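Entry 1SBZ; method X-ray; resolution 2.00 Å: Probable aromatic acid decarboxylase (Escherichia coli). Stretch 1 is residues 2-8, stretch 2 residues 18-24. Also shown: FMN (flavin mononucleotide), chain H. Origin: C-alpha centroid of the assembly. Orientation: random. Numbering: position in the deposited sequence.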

ATOM      1  N   LYS D   2     -18.485  -8.555  33.103  1.00 37.96           N
ATOM      2  CA  LYS D   2     -17.152  -8.358  33.670  1.00 35.44           C
ATOM      3  C   LYS D   2     -16.350  -7.412  32.784  1.00 33.43           C
ATOM      4  O   LYS D   2     -16.124  -7.700  31.612  1.00 32.82           O
ATOM      5  CB  LYS D   2     -16.402  -9.683  33.824  1.00 35.59           C
ATOM      6  CG  LYS D   2     -17.039 -10.697  34.757  1.00 36.76           C
ATOM      7  CD  LYS D   2     -16.086 -11.871  34.948  1.00 39.07           C
ATOM      8  CE  LYS D   2     -16.829 -13.195  35.091  1.00 40.48           C
ATOM      9  NZ  LYS D   2     -15.999 -14.338  34.578  1.00 41.03           N
ATOM     10  N   LEU D   3     -15.931  -6.286  33.353  1.00 31.14           N
ATOM     11  CA  LEU D   3     -15.158  -5.285  32.614  1.00 28.86           C
ATOM     12  C   LEU D   3     -13.778  -5.105  33.202  1.00 27.47           C
ATOM     13  O   LEU D   3     -13.620  -5.017  34.425  1.00 27.12           O
ATOM     14  CB  LEU D   3     -15.871  -3.929  32.605  1.00 28.84           C
ATOM     15  CG  LEU D   3     -17.205  -3.795  31.876  1.00 28.84           C
ATOM     16  CD1 LEU D   3     -17.749  -2.369  32.031  1.00 26.80           C
ATOM     17  CD2 LEU D   3     -17.046  -4.154  30.408  1.00 28.13           C
ATOM     18  N   ILE D   4     -12.781  -5.058  32.321  1.00 25.35           N
ATOM     19  CA  ILE D   4     -11.440  -4.671  32.711  1.00 23.47           C
ATOM     20  C   ILE D   4     -11.277  -3.162  32.516  1.00 23.21           C
ATOM     21  O   ILE D   4     -11.680  -2.603  31.490  1.00 22.94           O
ATOM     22  CB  ILE D   4     -10.370  -5.444  31.904  1.00 23.43           C
ATOM     23  CG1 ILE D   4     -10.603  -6.958  31.994  1.00 22.16           C
ATOM     24  CG2 ILE D   4      -8.968  -5.079  32.388  1.00 21.69           C
ATOM     25  CD1 ILE D   4      -9.816  -7.774  30.971  1.00 22.77           C
ATOM     26  N   VAL D   5     -10.688  -2.518  33.518  1.00 22.32           N
ATOM     27  CA  VAL D   5     -10.428  -1.087  33.494  1.00 21.85           C
ATOM     28  C   VAL D   5      -8.930  -0.898  33.677  1.00 21.42           C
ATOM     29  O   VAL D   5      -8.382  -1.160  34.751  1.00 21.61           O
ATOM     30  CB  VAL D   5     -11.239  -0.328  34.584  1.00 21.87           C
ATOM     31  CG1 VAL D   5     -10.909   1.161  34.585  1.00 22.29           C
ATOM     32  CG2 VAL D   5     -12.744  -0.524  34.382  1.00 21.91           C
ATOM     33  N   GLY D   6      -8.260  -0.495  32.604  1.00 20.88           N
ATOM     34  CA  GLY D   6      -6.845  -0.167  32.676  1.00 20.17           C
ATOM     35  C   GLY D   6      -6.725   1.327  32.896  1.00 20.30           C
ATOM     36  O   GLY D   6      -7.485   2.099  32.320  1.00 20.08           O
HETATM   37  N   MSE D   7      -5.795   1.738  33.747  1.00 20.25           N
HETATM   38  CA  MSE D   7      -5.497   3.156  33.891  1.00 20.86           C
HETATM   39  C   MSE D   7      -4.043   3.381  33.606  1.00 19.65           C
HETATM   40  O   MSE D   7      -3.192   2.560  33.938  1.00 19.41           O
HETATM   41  CB  MSE D   7      -5.871   3.689  35.271  1.00 20.43           C
HETATM   42  CG  MSE D   7      -7.366   3.792  35.504  1.00 21.19           C
HETATM   43 SE   MSE D   7      -7.787   4.796  37.127  1.00 24.82          SE
HETATM   44  CE  MSE D   7      -7.046   6.549  36.675  1.00 22.19           C
ATOM     45  N   THR D   8      -3.761   4.534  33.025  1.00 19.07           N
ATOM     46  CA  THR D   8      -2.480   4.780  32.413  1.00 18.59           C
ATOM     47  C   THR D   8      -2.028   6.230  32.664  1.00 18.48           C
ATOM     48  O   THR D   8      -2.853   7.090  32.954  1.00 18.43           O
ATOM     49  CB  THR D   8      -2.651   4.393  30.929  1.00 19.06           C
ATOM     50  OG1 THR D   8      -2.081   3.092  30.712  1.00 18.74           O
ATOM     51  CG2 THR D   8      -1.933   5.273  30.031  1.00 18.45           C
ATOM     52  N   ALA D  18     -13.711   8.648  37.991  1.00 23.57           N
ATOM     53  CA  ALA D  18     -15.135   8.875  37.788  1.00 24.19           C
ATOM     54  C   ALA D  18     -15.826   7.687  37.113  1.00 24.64           C
ATOM     55  O   ALA D  18     -16.945   7.330  37.481  1.00 24.72           O
ATOM     56  CB  ALA D  18     -15.368  10.146  37.001  1.00 24.16           C
ATOM     57  N   LEU D  19     -15.162   7.086  36.127  1.00 24.89           N
ATOM     58  CA  LEU D  19     -15.702   5.898  35.467  1.00 25.33           C
ATOM     59  C   LEU D  19     -15.799   4.724  36.445  1.00 25.76           C
ATOM     60  O   LEU D  19     -16.792   3.986  36.439  1.00 25.48           O
ATOM     61  CB  LEU D  19     -14.880   5.532  34.226  1.00 24.90           C
ATOM     62  CG  LEU D  19     -15.233   4.241  33.473  1.00 25.28           C
ATOM     63  CD1 LEU D  19     -15.298   4.496  31.977  1.00 24.98           C
ATOM     64  CD2 LEU D  19     -14.224   3.150  33.796  1.00 25.41           C
ATOM     65  N   LEU D  20     -14.767   4.564  37.277  1.00 26.19           N
ATOM     66  CA  LEU D  20     -14.757   3.529  38.308  1.00 27.02           C
ATOM     67  C   LEU D  20     -15.830   3.761  39.365  1.00 28.31           C
ATOM     68  O   LEU D  20     -16.443   2.805  39.844  1.00 28.65           O
ATOM     69  CB  LEU D  20     -13.382   3.424  38.978  1.00 26.37           C
ATOM     70  CG  LEU D  20     -12.269   2.668  38.257  1.00 24.64           C
ATOM     71  CD1 LEU D  20     -10.953   2.907  38.975  1.00 21.92           C
ATOM     72  CD2 LEU D  20     -12.569   1.179  38.173  1.00 21.71           C
ATOM     73  N   GLN D  21     -16.049   5.025  39.729  1.00 29.78           N
ATOM     74  CA  GLN D  21     -17.127   5.395  40.647  1.00 31.32           C
ATOM     75  C   GLN D  21     -18.501   5.027  40.080  1.00 32.11           C
ATOM     76  O   GLN D  21     -19.314   4.413  40.771  1.00 32.39           O
ATOM     77  CB  GLN D  21     -17.081   6.892  40.959  1.00 31.18           C
ATOM     78  CG  GLN D  21     -16.038   7.290  41.998  1.00 32.12           C
ATOM     79  CD  GLN D  21     -15.760   8.783  42.017  1.00 32.13           C
ATOM     80  OE1 GLN D  21     -16.131   9.507  41.090  1.00 33.42           O
ATOM     81  NE2 GLN D  21     -15.100   9.244  43.071  1.00 33.58           N
ATOM     82  N   ALA D  22     -18.750   5.407  38.827  1.00 33.15           N
ATOM     83  CA  ALA D  22     -20.013   5.108  38.147  1.00 34.27           C
ATOM     84  C   ALA D  22     -20.258   3.603  38.005  1.00 35.15           C
ATOM     85  O   ALA D  22     -21.397   3.143  38.102  1.00 34.93           O
ATOM     86  CB  ALA D  22     -20.058   5.785  36.780  1.00 34.29           C
ATOM     87  N   LEU D  23     -19.183   2.851  37.776  1.00 36.23           N
ATOM     88  CA  LEU D  23     -19.251   1.393  37.688  1.00 37.41           C
ATOM     89  C   LEU D  23     -19.603   0.752  39.031  1.00 38.51           C
ATOM     90  O   LEU D  23     -20.350  -0.233  39.078  1.00 38.31           O
ATOM     91  CB  LEU D  23     -17.937   0.824  37.140  1.00 37.30           C
ATOM     92  CG  LEU D  23     -17.795   0.442  35.657  1.00 37.24           C
ATOM     93  CD1 LEU D  23     -18.573   1.335  34.709  1.00 36.99           C
ATOM     94  CD2 LEU D  23     -16.329   0.411  35.259  1.00 36.93           C
ATOM     95  N   ARG D  24     -19.072   1.326  40.115  1.00 39.96           N
ATOM     96  CA  ARG D  24     -19.342   0.862  41.483  1.00 41.57           C
ATOM     97  C   ARG D  24     -20.835   0.928  41.832  1.00 42.23           C
ATOM     98  O   ARG D  24     -21.326   0.143  42.641  1.00 42.36           O
ATOM     99  CB  ARG D  24     -18.518   1.670  42.494  1.00 41.61           C
ATOM    100  CG  ARG D  24     -18.274   0.990  43.847  1.00 43.47           C
ATOM    101  CD  ARG D  24     -17.733  -0.437  43.745  1.00 46.96           C
ATOM    102  NE  ARG D  24     -16.868  -0.809  44.868  1.00 49.46           N
ATOM    103  CZ  ARG D  24     -16.366  -2.031  45.062  1.00 50.71           C
ATOM    104  NH1 ARG D  24     -16.641  -3.016  44.211  1.00 51.04           N
ATOM    105  NH2 ARG D  24     -15.588  -2.272  46.111  1.00 50.70           N
TER
HETATM  106  N1  FMN H1404       1.657  10.758  28.084  1.00 19.94           N
HETATM  107  C2  FMN H1404       0.721  10.846  27.079  1.00 19.80           C
HETATM  108  O2  FMN H1404       0.830  10.086  26.125  1.00 19.54           O
HETATM  109  N3  FMN H1404      -0.302  11.771  27.157  1.00 19.41           N
HETATM  110  C4  FMN H1404      -0.388  12.611  28.261  1.00 20.13           C
HETATM  111  O4  FMN H1404      -1.434  13.243  28.441  1.00 19.17           O
HETATM  112  C4A FMN H1404       0.569  12.516  29.287  1.00 20.00           C
HETATM  113  N5  FMN H1404       0.518  13.332  30.406  1.00 19.99           N
HETATM  114  C5A FMN H1404       1.473  13.212  31.410  1.00 19.59           C
HETATM  115  C6  FMN H1404       1.415  14.034  32.540  1.00 20.25           C
HETATM  116  C7  FMN H1404       2.372  13.918  33.559  1.00 20.58           C
HETATM  117  C7M FMN H1404       2.065  14.538  34.898  1.00 22.80           C
HETATM  118  C8  FMN H1404       3.397  12.971  33.441  1.00 20.26           C
HETATM  119  C8M FMN H1404       4.291  12.626  34.609  1.00 21.90           C
HETATM  120  C9  FMN H1404       3.450  12.156  32.315  1.00 19.80           C
HETATM  121  C9A FMN H1404       2.493  12.268  31.300  1.00 19.77           C
HETATM  122  N10 FMN H1404       2.557  11.450  30.175  1.00 19.67           N
HETATM  123  C10 FMN H1404       1.600  11.580  29.182  1.00 19.64           C
HETATM  124  C1' FMN H1404       3.792  10.629  29.915  1.00 19.09           C
HETATM  125  C2' FMN H1404       3.529   9.174  30.294  1.00 19.54           C
HETATM  126  O2' FMN H1404       3.124   9.109  31.646  1.00 20.58           O
HETATM  127  C3' FMN H1404       4.741   8.275  30.026  1.00 19.64           C
HETATM  128  O3' FMN H1404       4.907   8.111  28.625  1.00 19.41           O
HETATM  129  C4' FMN H1404       4.655   6.908  30.716  1.00 18.98           C
HETATM  130  O4' FMN H1404       5.723   6.071  30.312  1.00 19.54           O
HETATM  131  C5' FMN H1404       3.349   6.177  30.425  1.00 19.18           C
HETATM  132  O5' FMN H1404       3.431   4.843  30.899  1.00 19.00           O
HETATM  133  P   FMN H1404       2.064   4.013  31.097  1.00 19.44           P
HETATM  134  O1P FMN H1404       1.339   4.612  32.285  1.00 20.50           O
HETATM  135  O2P FMN H1404       2.446   2.582  31.334  1.00 18.37           O
HETATM  136  O3P FMN H1404       1.219   4.138  29.844  1.00 18.94           O

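A single small side chain, Val 5, makes three of the five contacts and supplies more than half of the strand's buried area: it touches three leucines of the helix, and no hydrogen bond links the two stretches. Strand 2-7 and helix 18-24 run nearly antiparallel, at 158°, with axes 10.6 Å apart at closest approach, a spacing that side chains must fill. Because side chains alternate along a strand, Leu 3, Val 5 and Met 7 direct their CA-to-CB bonds toward the helix, while that of Ile 4 points away.

Val 5 is branched at CB. Val 5 CG2 lies near all three leucines, closest to Leu 23 CD2 at 3.8 Å, while Val 5 CG1 also packs on Leu 19 CD2 (3.9 Å) and Leu 20 CD2 (4.0 Å). These are van der Waals distances, suited to apolar groups buried away from water. Leu 19 and Leu 23 are one helical turn apart, joined by the backbone hydrogen bond from Leu 23 N to Leu 19 O (3.0 Å), so both can reach the same valine.

The antiparallel course sets the outer pairs. Leu 3, a buried apolar side chain facing the helix, meets Leu 23 CD2 loosely through Leu 3 CD1 at 4.5 Å, whereas the selenomethionine Met 7, long and unbranched, brings SE to 4.1 Å from Leu 20 CD1. Leucine's forked, apolar end thus lets Leu 20 meet Val 5 through CD2 and Met 7 through CD1. Beyond the strand, Thr 8 CG2 lies 3.4 Å from FMN O3P.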